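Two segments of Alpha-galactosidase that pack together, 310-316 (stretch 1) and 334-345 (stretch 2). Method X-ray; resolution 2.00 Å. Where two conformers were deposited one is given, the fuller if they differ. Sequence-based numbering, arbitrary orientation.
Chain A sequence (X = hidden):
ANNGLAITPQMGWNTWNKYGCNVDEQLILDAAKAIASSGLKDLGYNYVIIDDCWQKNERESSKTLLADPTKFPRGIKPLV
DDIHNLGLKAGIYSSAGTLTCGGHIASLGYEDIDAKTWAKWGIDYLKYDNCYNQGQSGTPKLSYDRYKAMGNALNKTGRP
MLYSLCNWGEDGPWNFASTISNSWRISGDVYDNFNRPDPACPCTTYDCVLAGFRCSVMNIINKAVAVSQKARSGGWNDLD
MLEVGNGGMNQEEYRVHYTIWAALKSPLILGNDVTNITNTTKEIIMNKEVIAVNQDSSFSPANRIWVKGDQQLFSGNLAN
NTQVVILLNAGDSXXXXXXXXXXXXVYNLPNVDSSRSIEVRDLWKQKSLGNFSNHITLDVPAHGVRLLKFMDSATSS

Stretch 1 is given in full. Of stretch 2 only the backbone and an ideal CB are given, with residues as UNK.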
ATOM      1  N   ASP A 310     -24.876   9.005 -11.191  1.00 17.85           N
ATOM      2  CA  ASP A 310     -24.976   9.682  -9.896  1.00 17.85           C
ATOM      3  C   ASP A 310     -26.079   9.109  -8.985  1.00 17.32           C
ATOM      4  O   ASP A 310     -26.350   9.648  -7.903  1.00 17.59           O
ATOM      5  CB  ASP A 310     -25.319  11.157 -10.138  0.50 18.05           C
ATOM      6  CG  ASP A 310     -24.129  11.977 -10.580  0.50 18.51           C
ATOM      7  OD1 ASP A 310     -22.994  11.664 -10.160  0.50 18.10           O
ATOM      8  OD2 ASP A 310     -24.342  12.948 -11.341  0.50 20.08           O
ATOM      9  N   GLN A 311     -26.724   8.037  -9.426  1.00 15.58           N
ATOM     10  CA  GLN A 311     -27.789   7.408  -8.632  1.00 14.88           C
ATOM     11  C   GLN A 311     -27.292   6.184  -7.878  1.00 14.12           C
ATOM     12  O   GLN A 311     -26.425   5.440  -8.383  1.00 12.85           O
ATOM     13  CB  GLN A 311     -28.948   7.022  -9.540  1.00 14.22           C
ATOM     14  CG  GLN A 311     -29.603   8.240 -10.194  1.00 15.13           C
ATOM     15  CD  GLN A 311     -30.809   7.864 -11.021  1.00 16.15           C
ATOM     16  OE1 GLN A 311     -31.292   6.730 -10.954  1.00 18.02           O
ATOM     17  NE2 GLN A 311     -31.303   8.811 -11.814  1.00 18.24           N
ATOM     18  N   GLN A 312     -27.824   5.983  -6.665  1.00 13.72           N
ATOM     19  CA  GLN A 312     -27.469   4.828  -5.823  1.00 14.09           C
ATOM     20  C   GLN A 312     -28.728   4.218  -5.207  1.00 13.65           C
ATOM     21  O   GLN A 312     -29.679   4.944  -4.894  1.00 13.52           O
ATOM     22  CB  GLN A 312     -26.481   5.231  -4.718  1.00 14.38           C
ATOM     23  CG  GLN A 312     -25.275   6.031  -5.267  1.00 14.65           C
ATOM     24  CD  GLN A 312     -24.206   6.312  -4.227  1.00 15.75           C
ATOM     25  OE1 GLN A 312     -24.205   5.748  -3.125  1.00 17.13           O
ATOM     26  NE2 GLN A 312     -23.269   7.181  -4.588  1.00 15.57           N
ATOM     27  N   LEU A 313     -28.727   2.893  -5.068  1.00 12.72           N
ATOM     28  CA  LEU A 313     -29.816   2.164  -4.399  1.00 12.68           C
ATOM     29  C   LEU A 313     -29.257   1.461  -3.156  1.00 12.23           C
ATOM     30  O   LEU A 313     -28.231   0.775  -3.247  1.00 11.90           O
ATOM     31  CB  LEU A 313     -30.419   1.099  -5.337  1.00 12.68           C
ATOM     32  CG  LEU A 313     -31.458   0.139  -4.719  1.00 13.46           C
ATOM     33  CD1 LEU A 313     -32.702   0.917  -4.295  1.00  9.55           C
ATOM     34  CD2 LEU A 313     -31.828  -1.013  -5.667  1.00 12.85           C
ATOM     35  N   PHE A 314     -29.933   1.629  -2.019  1.00 11.29           N
ATOM     36  CA  PHE A 314     -29.608   0.890  -0.798  1.00 11.05           C
ATOM     37  C   PHE A 314     -30.799   0.023  -0.390  1.00 11.14           C
ATOM     38  O   PHE A 314     -31.968   0.410  -0.585  1.00 10.74           O
ATOM     39  CB  PHE A 314     -29.278   1.839   0.365  1.00 11.14           C
ATOM     40  CG  PHE A 314     -28.009   2.645   0.169  1.00 12.51           C
ATOM     41  CD1 PHE A 314     -27.990   3.762  -0.677  1.00 13.61           C
ATOM     42  CD2 PHE A 314     -26.846   2.304   0.864  1.00 13.88           C
ATOM     43  CE1 PHE A 314     -26.809   4.517  -0.846  1.00 12.83           C
ATOM     44  CE2 PHE A 314     -25.672   3.045   0.709  1.00 14.39           C
ATOM     45  CZ  PHE A 314     -25.655   4.159  -0.152  1.00 12.74           C
ATOM     46  N   SER A 315     -30.493  -1.129   0.193  1.00 10.94           N
ATOM     47  CA  SER A 315     -31.519  -2.070   0.637  1.00 11.43           C
ATOM     48  C   SER A 315     -31.006  -2.843   1.840  1.00 11.59           C
ATOM     49  O   SER A 315     -29.877  -3.354   1.814  1.00 11.30           O
ATOM     50  CB  SER A 315     -31.850  -3.046  -0.501  1.00 11.29           C
ATOM     51  OG  SER A 315     -32.762  -4.033  -0.070  1.00 12.03           O
ATOM     52  N   GLY A 316     -31.837  -2.961   2.882  1.00 11.36           N
ATOM     53  CA  GLY A 316     -31.460  -3.709   4.068  1.00 11.68           C
ATOM     54  C   GLY A 316     -32.628  -4.324   4.809  1.00 12.18           C
ATOM     55  O   GLY A 316     -33.733  -3.831   4.733  1.00 12.20           O
ATOM     56  N   UNK A 334     -33.334  17.006  -9.808  1.00 17.57           N
ATOM     57  CA  UNK A 334     -34.316  15.989  -9.428  1.00 18.13           C
ATOM     58  C   UNK A 334     -34.434  14.925 -10.521  1.00 17.88           C
ATOM     59  O   UNK A 334     -34.260  15.228 -11.699  1.00 18.22           O
ATOM     60  CB  UNK A 334     -35.679  16.631  -9.163  1.00 18.13           C
ATOM     61  N   UNK A 335     -34.694  13.684 -10.134  1.00 17.57           N
ATOM     62  CA  UNK A 335     -34.818  12.600 -11.103  1.00 18.03           C
ATOM     63  C   UNK A 335     -35.818  11.556 -10.635  1.00 18.34           C
ATOM     64  O   UNK A 335     -36.008  11.363  -9.427  1.00 18.46           O
ATOM     65  CB  UNK A 335     -33.457  11.947 -11.351  1.00 18.03           C
ATOM     66  N   UNK A 336     -36.455  10.889 -11.595  1.00 17.68           N
ATOM     67  CA  UNK A 336     -37.281   9.735 -11.295  1.00 17.77           C
ATOM     68  C   UNK A 336     -36.379   8.509 -11.189  1.00 17.04           C
ATOM     69  O   UNK A 336     -35.667   8.169 -12.152  1.00 17.67           O
ATOM     70  CB  UNK A 336     -38.362   9.537 -12.360  1.00 17.77           C
ATOM     71  N   UNK A 337     -36.377   7.857 -10.030  1.00 15.11           N
ATOM     72  CA  UNK A 337     -35.539   6.670  -9.833  1.00 14.33           C
ATOM     73  C   UNK A 337     -36.389   5.416  -9.638  1.00 14.28           C
ATOM     74  O   UNK A 337     -37.464   5.493  -9.042  1.00 13.61           O
ATOM     75  CB  UNK A 337     -34.615   6.866  -8.629  1.00 14.33           C
ATOM     76  N   UNK A 338     -35.883   4.273 -10.111  1.00 14.02           N
ATOM     77  CA  UNK A 338     -36.603   2.983 -10.065  1.00 14.30           C
ATOM     78  C   UNK A 338     -35.820   1.911  -9.320  1.00 14.26           C
ATOM     79  O   UNK A 338     -34.629   1.688  -9.610  1.00 15.38           O
ATOM     80  CB  UNK A 338     -36.905   2.495 -11.483  1.00 14.30           C
ATOM     81  N   UNK A 339     -36.479   1.259  -8.359  1.00 13.85           N
ATOM     82  CA  UNK A 339     -35.934   0.081  -7.681  1.00 14.18           C
ATOM     83  C   UNK A 339     -36.797  -1.113  -8.074  1.00 14.26           C
ATOM     84  O   UNK A 339     -38.024  -1.031  -7.997  1.00 14.19           O
ATOM     85  CB  UNK A 339     -35.900   0.267  -6.163  1.00 14.18           C
ATOM     86  N   UNK A 340     -36.159  -2.195  -8.506  1.00 13.49           N
ATOM     87  CA  UNK A 340     -36.881  -3.415  -8.857  1.00 14.01           C
ATOM     88  C   UNK A 340     -36.815  -4.382  -7.663  1.00 13.85           C
ATOM     89  O   UNK A 340     -35.927  -4.274  -6.822  1.00 13.24           O
ATOM     90  CB  UNK A 340     -36.297  -4.055 -10.118  1.00 14.01           C
ATOM     91  N   UNK A 341     -37.764  -5.310  -7.600  1.00 13.54           N
ATOM     92  CA  UNK A 341     -37.798  -6.316  -6.545  1.00 13.42           C
ATOM     93  C   UNK A 341     -36.546  -7.195  -6.634  1.00 13.66           C
ATOM     94  O   UNK A 341     -35.984  -7.584  -5.596  1.00 12.75           O
ATOM     95  CB  UNK A 341     -39.066  -7.166  -6.647  1.00 13.42           C
ATOM     96  N   UNK A 342     -36.102  -7.513  -7.862  1.00 13.00           N
ATOM     97  CA  UNK A 342     -34.914  -8.355  -8.007  1.00 14.10           C
ATOM     98  C   UNK A 342     -33.653  -7.657  -7.464  1.00 14.09           C
ATOM     99  O   UNK A 342     -32.738  -8.327  -6.987  1.00 14.07           O
ATOM    100  CB  UNK A 342     -34.714  -8.726  -9.478  1.00 14.10           C
ATOM    101  N   UNK A 343     -33.597  -6.333  -7.569  1.00 13.97           N
ATOM    102  CA  UNK A 343     -32.462  -5.597  -6.997  1.00 14.27           C
ATOM    103  C   UNK A 343     -32.577  -5.465  -5.479  1.00 13.23           C
ATOM    104  O   UNK A 343     -31.595  -5.687  -4.773  1.00 13.05           O
ATOM    105  CB  UNK A 343     -32.362  -4.208  -7.630  1.00 14.27           C
ATOM    106  N   UNK A 344     -33.766  -5.109  -4.991  1.00 12.54           N
ATOM    107  CA  UNK A 344     -33.997  -4.952  -3.544  1.00 12.86           C
ATOM    108  C   UNK A 344     -33.598  -6.217  -2.764  1.00 13.05           C
ATOM    109  O   UNK A 344     -32.976  -6.120  -1.687  1.00 12.87           O
ATOM    110  CB  UNK A 344     -35.468  -4.623  -3.280  1.00 12.86           C
ATOM    111  N   UNK A 345     -33.954  -7.387  -3.314  1.00 12.75           N
ATOM    112  CA  UNK A 345     -33.596  -8.683  -2.716  1.00 13.00           C
ATOM    113  C   UNK A 345     -32.549  -9.460  -3.552  1.00 13.17           C
ATOM    114  O   UNK A 345     -32.596 -10.700  -3.642  1.00 11.84           O
ATOM    115  CB  UNK A 345     -34.856  -9.535  -2.554  1.00 13.00           C
TER

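Stretch 1 runs as a strand from Gln311 to Gly316. Gln311, Leu313 and Ser315 point their CA-to-CB bonds toward stretch 2, which is a strand over 335-340 and a helix over 341-344. The two strands run in roughly the same direction, 37° apart, and their axes come no closer than 8.7 Å. Side chains bridge the strands, some of them reaching backbone oxygens of the other stretch.

Position 334 is out of reach of stretch 1. Many residues would suit. It is Ala334.

Position 335 points toward stretch 1. Its ideal CB already lies 3.8 Å from Gln311 NE2, so a small residue fits, or a polar one able to meet the amide. The residue is Ala335, whose methyl packs against the end of Gln311.

Position 336 points away, and nothing of stretch 1 lies near its ideal CB. A long polar or charged chain is as suitable as a short one. It is Lys336, with NZ bonded elsewhere in the structure. Its backbone serves the contact: water 2 accepts from Gln311 NE2 (3.2 Å) and donates to Lys336 O (2.7 Å).

Position 337 points toward stretch 1, with its ideal CB 4.1 Å from Gln311 OE1. The strands are well apart here, which leaves a gap to fill. A long, flexible chain such as Met or Gln would suit; Leu could fill part of the gap. The residue is Met337. Its CG lies 3.5 Å from Gln311 OE1, and its CE reaches 3.5 Å from Gln312 O.

Position 338 points away, and its extended backbone suits beta-branched residues among others. It is Thr338. Its N donates to water 1 (3.0 Å), which donates to Gln311 OE1 (2.9 Å). With both waters, the OE1 and NE2 of Gln311 are each linked to the backbone of stretch 2.

Position 339 points toward Leu313, and its ideal CB is 3.8 Å from Leu313 CD1. A small apolar residue is the simplest choice. It is Ala339, whose CB makes that apolar contact.

Position 340 points away and comes right before the helix. Ser, Thr, Asp or Asn could cap it. The residue is Thr340: its OG1 accepts from the N of residue 343 at 3.1 Å.

Positions 341 and 342 are out of reach of stretch 1, so several residues would do. They are Trp341 and Asp342.

Position 343 points toward stretch 1, its ideal CB 3.8 Å from Leu313 CD2. Apolar residues would suit, as would a polar one turning its end aside. It is Asp343; its CB meets Leu313 CD2, and OD2 is bonded elsewhere.

Position 344 points sideways, and Ser315 OG bonds its backbone O, which any residue offers. Several would suit, apolar ones among them. It is Ile344, whose CG2 lies 3.5 Å from Ser315 OG. That hydroxyl, Ser315 OG, donates to Ile344 O at 2.6 Å, the only direct hydrogen bond between the stretches.

Position 345 points away and is the first after the helix to leave helical phi/psi. Stretch 1 sets little demand. It is Trp345, whose end comes nearer without making contact.

Stretch 2, residues 334-345: AAKMTATWDDIW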
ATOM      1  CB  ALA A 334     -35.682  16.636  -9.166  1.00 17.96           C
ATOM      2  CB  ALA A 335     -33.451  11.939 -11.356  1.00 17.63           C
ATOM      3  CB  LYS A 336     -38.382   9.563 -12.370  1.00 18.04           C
ATOM      4  CG  LYS A 336     -39.498  10.597 -12.219  1.00 18.53           C
ATOM      5  CD  LYS A 336     -40.729  10.269 -13.047  1.00 19.32           C
ATOM      6  CE  LYS A 336     -41.606  11.514 -13.209  1.00 18.92           C
ATOM      7  NZ  LYS A 336     -42.286  11.851 -11.944  1.00 19.13           N
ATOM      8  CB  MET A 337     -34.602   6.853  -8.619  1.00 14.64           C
ATOM      9  CG  MET A 337     -33.615   8.028  -8.750  1.00 13.86           C
ATOM     10  SD  MET A 337     -32.453   8.103  -7.348  1.00 13.87           S
ATOM     11  CE  MET A 337     -31.813   6.397  -7.300  1.00 10.16           C
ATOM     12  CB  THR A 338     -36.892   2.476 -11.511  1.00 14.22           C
ATOM     13  OG1 THR A 338     -37.702   3.438 -12.174  1.00 15.04           O
ATOM     14  CG2 THR A 338     -37.610   1.117 -11.506  1.00 14.63           C
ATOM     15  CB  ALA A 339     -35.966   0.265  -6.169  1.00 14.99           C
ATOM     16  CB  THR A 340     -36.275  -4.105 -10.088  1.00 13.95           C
ATOM     17  OG1 THR A 340     -35.023  -4.702  -9.734  1.00 14.40           O
ATOM     18  CG2 THR A 340     -36.035  -3.087 -11.234  1.00 13.84           C
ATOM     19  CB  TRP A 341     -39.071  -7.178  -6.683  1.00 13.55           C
ATOM     20  CG  TRP A 341     -40.404  -6.597  -6.115  1.00 13.65           C
ATOM     21  CD1 TRP A 341     -41.497  -7.334  -5.716  1.00 13.76           C
ATOM     22  CD2 TRP A 341     -40.769  -5.209  -5.910  1.00 13.50           C
ATOM     23  NE1 TRP A 341     -42.508  -6.499  -5.290  1.00 13.30           N
ATOM     24  CE2 TRP A 341     -42.085  -5.196  -5.388  1.00 13.25           C
ATOM     25  CE3 TRP A 341     -40.109  -3.975  -6.115  1.00 13.73           C
ATOM     26  CZ2 TRP A 341     -42.754  -4.001  -5.062  1.00 14.70           C
ATOM     27  CZ3 TRP A 341     -40.761  -2.795  -5.785  1.00 13.27           C
ATOM     28  CH2 TRP A 341     -42.082  -2.810  -5.272  1.00 14.22           C
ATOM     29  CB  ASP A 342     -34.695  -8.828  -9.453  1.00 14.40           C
ATOM     30  CG  ASP A 342     -35.701  -9.902  -9.873  1.00 17.91           C
ATOM     31  OD1 ASP A 342     -36.403 -10.480  -8.996  1.00 17.38           O
ATOM     32  OD2 ASP A 342     -35.784 -10.161 -11.083  1.00 19.02           O
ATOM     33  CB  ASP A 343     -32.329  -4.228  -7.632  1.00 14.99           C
ATOM     34  CG  ASP A 343     -31.674  -4.297  -9.016  1.00 18.79           C
ATOM     35  OD1 ASP A 343     -30.918  -5.264  -9.302  1.00 23.15           O
ATOM     36  OD2 ASP A 343     -31.922  -3.382  -9.800  1.00 19.69           O
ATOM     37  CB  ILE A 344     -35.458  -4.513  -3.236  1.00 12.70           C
ATOM     38  CG1 ILE A 344     -35.694  -3.089  -3.782  1.00 12.31           C
ATOM     39  CG2 ILE A 344     -35.758  -4.556  -1.702  1.00 13.79           C
ATOM     40  CD1 ILE A 344     -37.193  -2.703  -3.955  1.00 12.83           C
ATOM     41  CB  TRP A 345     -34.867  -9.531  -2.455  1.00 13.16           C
ATOM     42  CG  TRP A 345     -35.705  -8.922  -1.348  1.00 13.22           C
ATOM     43  CD1 TRP A 345     -35.478  -9.026  -0.008  1.00 14.73           C
ATOM     44  CD2 TRP A 345     -36.862  -8.096  -1.495  1.00 14.33           C
ATOM     45  NE1 TRP A 345     -36.430  -8.330   0.694  1.00 15.02           N
ATOM     46  CE2 TRP A 345     -37.294  -7.747  -0.189  1.00 15.10           C
ATOM     47  CE3 TRP A 345     -37.583  -7.617  -2.601  1.00 14.22           C
ATOM     48  CZ2 TRP A 345     -38.406  -6.937   0.044  1.00 14.61           C
ATOM     49  CZ3 TRP A 345     -38.693  -6.807  -2.374  1.00 14.64           C
ATOM     50  CH2 TRP A 345     -39.102  -6.484  -1.054  1.00 14.93           C
TER
HETATM   51  O   HOH W   1     -33.386   4.827 -11.699  1.00 21.37           O
HETATM   52  O   HOH W   2     -33.693   8.722 -13.876  1.00 41.02           O
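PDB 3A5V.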